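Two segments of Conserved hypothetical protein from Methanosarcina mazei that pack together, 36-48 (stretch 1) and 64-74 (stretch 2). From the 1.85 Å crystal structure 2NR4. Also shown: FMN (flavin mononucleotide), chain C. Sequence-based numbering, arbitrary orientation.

Stretch 1 36-48: STGFEHPNAAPIG
Stretch 2 (64-74) SHTWENVLKEK

Stretch 1 is a β-hairpin. Strand 36-37 turns through a loop into strand 43-48, and the two are paired by Thr37 N to Asn43 O (3.0 Å) and Asn43 N to Thr37 O (2.9 Å). Strand residues keep extended angles (Thr37 -145/171, Asn43 -135/147, Ala45 -159/142, Ile47 -148/144), whereas Gly38 (98/83) opens the turn and Phe39 (-46/-50) and Glu40 (-93/-15) curl it. Stretch 2 is a helix, 65-73, with phi/psi near -65/-43 until Glu73 (-103/-21); Lys74 (51/43) leaves it with positive phi. Ser64 (chi1 p) caps its start, OG accepting from Trp67 N at 3.0 Å. The axes of strand 43-48 and the helix approach to 8.9 Å at 115° between their N-to-C directions. The closest backbone register is Gly38 CA to Asn69 CA, 5.6 Å, and the contact buries 524 Å² in total.

Two nearly linear hydrogen bonds join the stretches. Asn69 (m, chi2 -21°) points toward the hairpin and donates from ND2 to Thr37 OG1 (p) at 2.9 Å. One turn later, Glu73 (m, t, chi3 4°) reaches the loop, where its carboxylate suits the turn amides: OE1 accepts from Phe39 N directly at 2.8 Å, and waters link two more. Water 2 joins Gly38 N (2.9 Å) to Glu73 OE1 (2.8 Å), and water 3 joins Glu40 N (3.1 Å) to Glu73 OE2 (2.8 Å). Water 4 similarly joins His41 O (2.8 Å) to Asn69 ND2 (2.9 Å).

Gly38 is required by its backbone angles: a CB would jam against the preceding carbonyl and lie 2.2 Å from His41 O. Phe39 (chi1 -88°, chi2 -74°) places CD2 3.0 Å from Glu73 OE1. At the exposed margin, extended Lys72 (all t) brings NZ to 3.5 Å from Glu40 OE2 (m, t, chi3 28°), a salt bridge.

Thr37, Asn43, Ala45 and Ile47, all buried, direct their CA-to-CB bonds toward the helix. Thr66 (m), also buried, fits among them: its CG2 lies 4.0 Å from Thr37 CG2 and 4.2 Å from Ile47 CD1 (m, m), while its OG1 is 3.4 Å from Ala45 CB. Water 1 hydrogen-bonds to both Thr37 OG1 (2.6 Å) and Thr66 OG1 (2.8 Å).

FMN bridges both stretches. Its phosphate meets the helix start: His65 N donates to FMN O1P (2.7 Å), while Thr66 N (2.9 Å) and Thr66 OG1 (2.6 Å) donate to FMN O2P. Along the strand, FMN O2' donates to Pro46 O (2.6 Å) and Gly48 N to FMN O4 (2.7 Å).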

# COMPACT_ATOMS: atom_id res chain seq x y z
N SER A 36 10.50 4.91 -15.43
CA SER A 36 11.77 5.54 -15.91
C SER A 36 11.75 5.55 -17.44
O SER A 36 11.34 4.57 -18.07
CB SER A 36 13.02 4.80 -15.40
OG SER A 36 12.93 3.39 -15.57
N THR A 37 12.22 6.64 -18.04
CA THR A 37 12.23 6.74 -19.50
C THR A 37 13.50 7.53 -19.86
O THR A 37 14.14 8.09 -18.97
CB THR A 37 11.03 7.56 -20.03
OG1 THR A 37 10.90 8.83 -19.34
CG2 THR A 37 9.68 6.78 -20.01
N GLY A 38 13.84 7.61 -21.15
CA GLY A 38 14.89 8.53 -21.58
C GLY A 38 16.23 7.88 -21.74
O GLY A 38 17.05 7.93 -20.85
N PHE A 39 16.42 7.26 -22.90
CA PHE A 39 17.69 6.72 -23.33
C PHE A 39 18.81 7.73 -23.10
O PHE A 39 19.81 7.41 -22.45
CB PHE A 39 17.60 6.36 -24.83
CG PHE A 39 17.10 4.96 -25.11
CD1 PHE A 39 17.92 3.85 -24.88
CD2 PHE A 39 15.83 4.75 -25.68
CE1 PHE A 39 17.46 2.55 -25.18
CE2 PHE A 39 15.36 3.46 -25.97
CZ PHE A 39 16.19 2.35 -25.72
N GLU A 40 18.59 8.97 -23.56
CA GLU A 40 19.65 10.00 -23.61
C GLU A 40 19.73 10.92 -22.40
O GLU A 40 20.70 11.64 -22.23
CB GLU A 40 19.44 10.88 -24.85
CG GLU A 40 19.61 10.17 -26.18
CD GLU A 40 19.32 11.08 -27.37
OE1 GLU A 40 19.49 12.34 -27.26
OE2 GLU A 40 18.92 10.55 -28.42
N HIS A 41 18.69 10.94 -21.57
CA HIS A 41 18.67 11.69 -20.34
C HIS A 41 17.58 11.02 -19.48
O HIS A 41 16.40 11.15 -19.81
CB HIS A 41 18.32 13.16 -20.53
CG HIS A 41 18.18 13.89 -19.23
ND1 HIS A 41 19.26 14.40 -18.53
CD2 HIS A 41 17.09 14.14 -18.46
CE1 HIS A 41 18.84 14.96 -17.41
NE2 HIS A 41 17.53 14.81 -17.33
N PRO A 42 17.98 10.30 -18.44
CA PRO A 42 16.96 9.54 -17.68
C PRO A 42 16.03 10.45 -16.91
O PRO A 42 16.45 11.45 -16.30
CB PRO A 42 17.79 8.68 -16.73
CG PRO A 42 19.12 9.45 -16.55
CD PRO A 42 19.34 10.12 -17.89
N ASN A 43 14.76 10.04 -16.90
CA ASN A 43 13.70 10.77 -16.25
C ASN A 43 12.86 9.77 -15.48
O ASN A 43 12.72 8.60 -15.89
CB ASN A 43 12.77 11.35 -17.33
CG ASN A 43 11.68 12.21 -16.73
OD1 ASN A 43 10.48 11.85 -16.72
ND2 ASN A 43 12.09 13.35 -16.22
N ALA A 44 12.31 10.21 -14.36
CA ALA A 44 11.41 9.35 -13.59
C ALA A 44 10.13 10.12 -13.30
O ALA A 44 10.17 11.32 -13.05
CB ALA A 44 12.09 8.95 -12.30
N ALA A 45 9.00 9.43 -13.27
CA ALA A 45 7.73 10.09 -12.89
C ALA A 45 6.72 9.03 -12.44
O ALA A 45 6.69 7.97 -13.03
CB ALA A 45 7.17 10.83 -14.09
N PRO A 46 5.91 9.31 -11.41
CA PRO A 46 4.83 8.35 -11.08
C PRO A 46 3.83 8.18 -12.20
O PRO A 46 3.42 9.15 -12.86
CB PRO A 46 4.17 8.96 -9.84
CG PRO A 46 5.27 9.73 -9.23
CD PRO A 46 5.98 10.38 -10.41
N ILE A 47 3.50 6.91 -12.46
CA ILE A 47 2.58 6.56 -13.53
C ILE A 47 1.84 5.33 -13.08
O ILE A 47 2.42 4.48 -12.42
CB ILE A 47 3.39 6.19 -14.81
CG1 ILE A 47 4.18 7.41 -15.34
CG2 ILE A 47 2.48 5.65 -15.89
CD1 ILE A 47 3.31 8.42 -16.08
N GLY A 48 0.56 5.23 -13.43
CA GLY A 48 -0.21 4.01 -13.11
C GLY A 48 -0.16 3.08 -14.33
O GLY A 48 -0.47 3.51 -15.45
N SER A 64 4.09 15.90 -20.87
CA SER A 64 5.02 15.56 -19.80
C SER A 64 6.34 15.02 -20.36
O SER A 64 6.45 14.67 -21.54
CB SER A 64 4.39 14.52 -18.89
OG SER A 64 4.30 13.26 -19.55
N HIS A 65 7.36 14.93 -19.51
CA HIS A 65 8.61 14.39 -20.02
C HIS A 65 8.47 12.89 -20.37
O HIS A 65 9.02 12.42 -21.37
CB HIS A 65 9.76 14.71 -19.07
CG HIS A 65 10.45 16.01 -19.39
ND1 HIS A 65 11.11 16.22 -20.59
CD2 HIS A 65 10.58 17.15 -18.68
CE1 HIS A 65 11.62 17.44 -20.59
NE2 HIS A 65 11.31 18.03 -19.45
N THR A 66 7.74 12.15 -19.55
CA THR A 66 7.47 10.72 -19.84
C THR A 66 6.79 10.57 -21.19
O THR A 66 7.14 9.70 -21.99
CB THR A 66 6.55 10.13 -18.74
OG1 THR A 66 7.16 10.35 -17.48
CG2 THR A 66 6.32 8.66 -18.94
N TRP A 67 5.78 11.40 -21.42
CA TRP A 67 5.08 11.41 -22.72
C TRP A 67 6.04 11.66 -23.90
O TRP A 67 6.06 10.89 -24.88
CB TRP A 67 3.97 12.47 -22.67
CG TRP A 67 3.35 12.80 -23.97
CD1 TRP A 67 2.38 12.10 -24.60
CD2 TRP A 67 3.65 13.93 -24.81
NE1 TRP A 67 2.04 12.72 -25.79
CE2 TRP A 67 2.80 13.85 -25.93
CE3 TRP A 67 4.55 15.00 -24.72
CZ2 TRP A 67 2.81 14.81 -26.95
CZ3 TRP A 67 4.56 15.97 -25.74
CH2 TRP A 67 3.70 15.86 -26.84
N GLU A 68 6.89 12.69 -23.78
CA GLU A 68 7.83 13.04 -24.84
C GLU A 68 8.78 11.88 -25.11
O GLU A 68 9.04 11.57 -26.26
CB GLU A 68 8.59 14.33 -24.47
CG GLU A 68 9.24 15.04 -25.67
CD GLU A 68 10.07 16.26 -25.27
OE1 GLU A 68 9.97 16.71 -24.09
OE2 GLU A 68 10.85 16.74 -26.13
N ASN A 69 9.25 11.20 -24.06
CA ASN A 69 10.20 10.11 -24.23
C ASN A 69 9.55 8.87 -24.86
O ASN A 69 10.16 8.18 -25.68
CB ASN A 69 10.88 9.74 -22.91
CG ASN A 69 11.84 10.81 -22.40
OD1 ASN A 69 12.32 11.64 -23.17
ND2 ASN A 69 12.14 10.77 -21.11
N VAL A 70 8.30 8.60 -24.48
CA VAL A 70 7.57 7.48 -25.07
C VAL A 70 7.30 7.70 -26.56
O VAL A 70 7.53 6.81 -27.40
CB VAL A 70 6.30 7.20 -24.30
CG1 VAL A 70 5.40 6.24 -25.09
CG2 VAL A 70 6.69 6.58 -22.91
N LEU A 71 6.84 8.88 -26.89
CA LEU A 71 6.67 9.29 -28.27
C LEU A 71 7.94 9.07 -29.11
O LEU A 71 7.85 8.43 -30.15
CB LEU A 71 6.26 10.76 -28.30
CG LEU A 71 4.81 11.11 -28.60
CD1 LEU A 71 3.82 10.41 -27.70
CD2 LEU A 71 4.66 12.62 -28.48
N LYS A 72 9.09 9.55 -28.66
CA LYS A 72 10.34 9.39 -29.40
C LYS A 72 10.93 7.99 -29.37
O LYS A 72 11.37 7.48 -30.41
CB LYS A 72 11.41 10.33 -28.90
CG LYS A 72 12.71 10.20 -29.72
CD LYS A 72 13.92 10.75 -28.98
CE LYS A 72 14.93 11.29 -29.97
NZ LYS A 72 15.92 12.15 -29.27
N GLU A 73 10.99 7.39 -28.18
CA GLU A 73 11.76 6.18 -27.95
C GLU A 73 10.95 4.91 -27.88
O GLU A 73 11.50 3.82 -28.05
CB GLU A 73 12.60 6.34 -26.69
CG GLU A 73 13.63 7.46 -26.85
CD GLU A 73 14.42 7.75 -25.60
OE1 GLU A 73 14.24 7.04 -24.57
OE2 GLU A 73 15.23 8.70 -25.64
N LYS A 74 9.65 5.04 -27.60
CA LYS A 74 8.72 3.89 -27.44
C LYS A 74 9.19 2.80 -26.48
O LYS A 74 9.05 1.57 -26.71
CB LYS A 74 8.29 3.30 -28.79
CG LYS A 74 7.54 4.31 -29.68
CD LYS A 74 8.57 5.01 -30.57
CE LYS A 74 7.94 5.66 -31.78
NZ LYS A 74 8.98 6.49 -32.47
N1 FMN C . 0.63 10.93 -15.08
C2 FMN C . 0.27 10.25 -16.23
O2 FMN C . 0.43 10.81 -17.31
N3 FMN C . -0.27 8.99 -16.16
C4 FMN C . -0.45 8.37 -14.93
O4 FMN C . -0.73 7.18 -14.86
C4A FMN C . -0.09 9.05 -13.76
N5 FMN C . -0.27 8.46 -12.52
C5A FMN C . 0.11 9.12 -11.36
C6 FMN C . -0.06 8.50 -10.12
C7 FMN C . 0.31 9.15 -8.95
C7M FMN C . 0.05 8.48 -7.63
C8 FMN C . 0.85 10.46 -9.04
C8M FMN C . 1.42 11.14 -7.85
C9 FMN C . 1.02 11.08 -10.28
C9A FMN C . 0.66 10.40 -11.45
N10 FMN C . 0.82 11.00 -12.70
C10 FMN C . 0.45 10.33 -13.85
C1' FMN C . 1.26 12.43 -12.80
C2' FMN C . 2.75 12.46 -13.10
O2' FMN C . 3.43 11.66 -12.18
C3' FMN C . 3.24 13.88 -12.94
O3' FMN C . 2.57 14.69 -13.89
C4' FMN C . 4.76 13.96 -13.08
O4' FMN C . 5.10 15.25 -12.63
C5' FMN C . 5.22 13.75 -14.52
O5' FMN C . 6.56 14.18 -14.68
P FMN C . 7.45 14.00 -16.03
O1P FMN C . 7.25 15.31 -16.81
O2P FMN C . 6.87 12.83 -16.85
O3P FMN C . 8.91 13.87 -15.59
O HOH W 1 9.64 9.02 -17.05
O HOH W 2 12.01 6.32 -23.06
O HOH W 3 16.04 10.75 -23.94
O HOH W 4 14.22 12.74 -20.44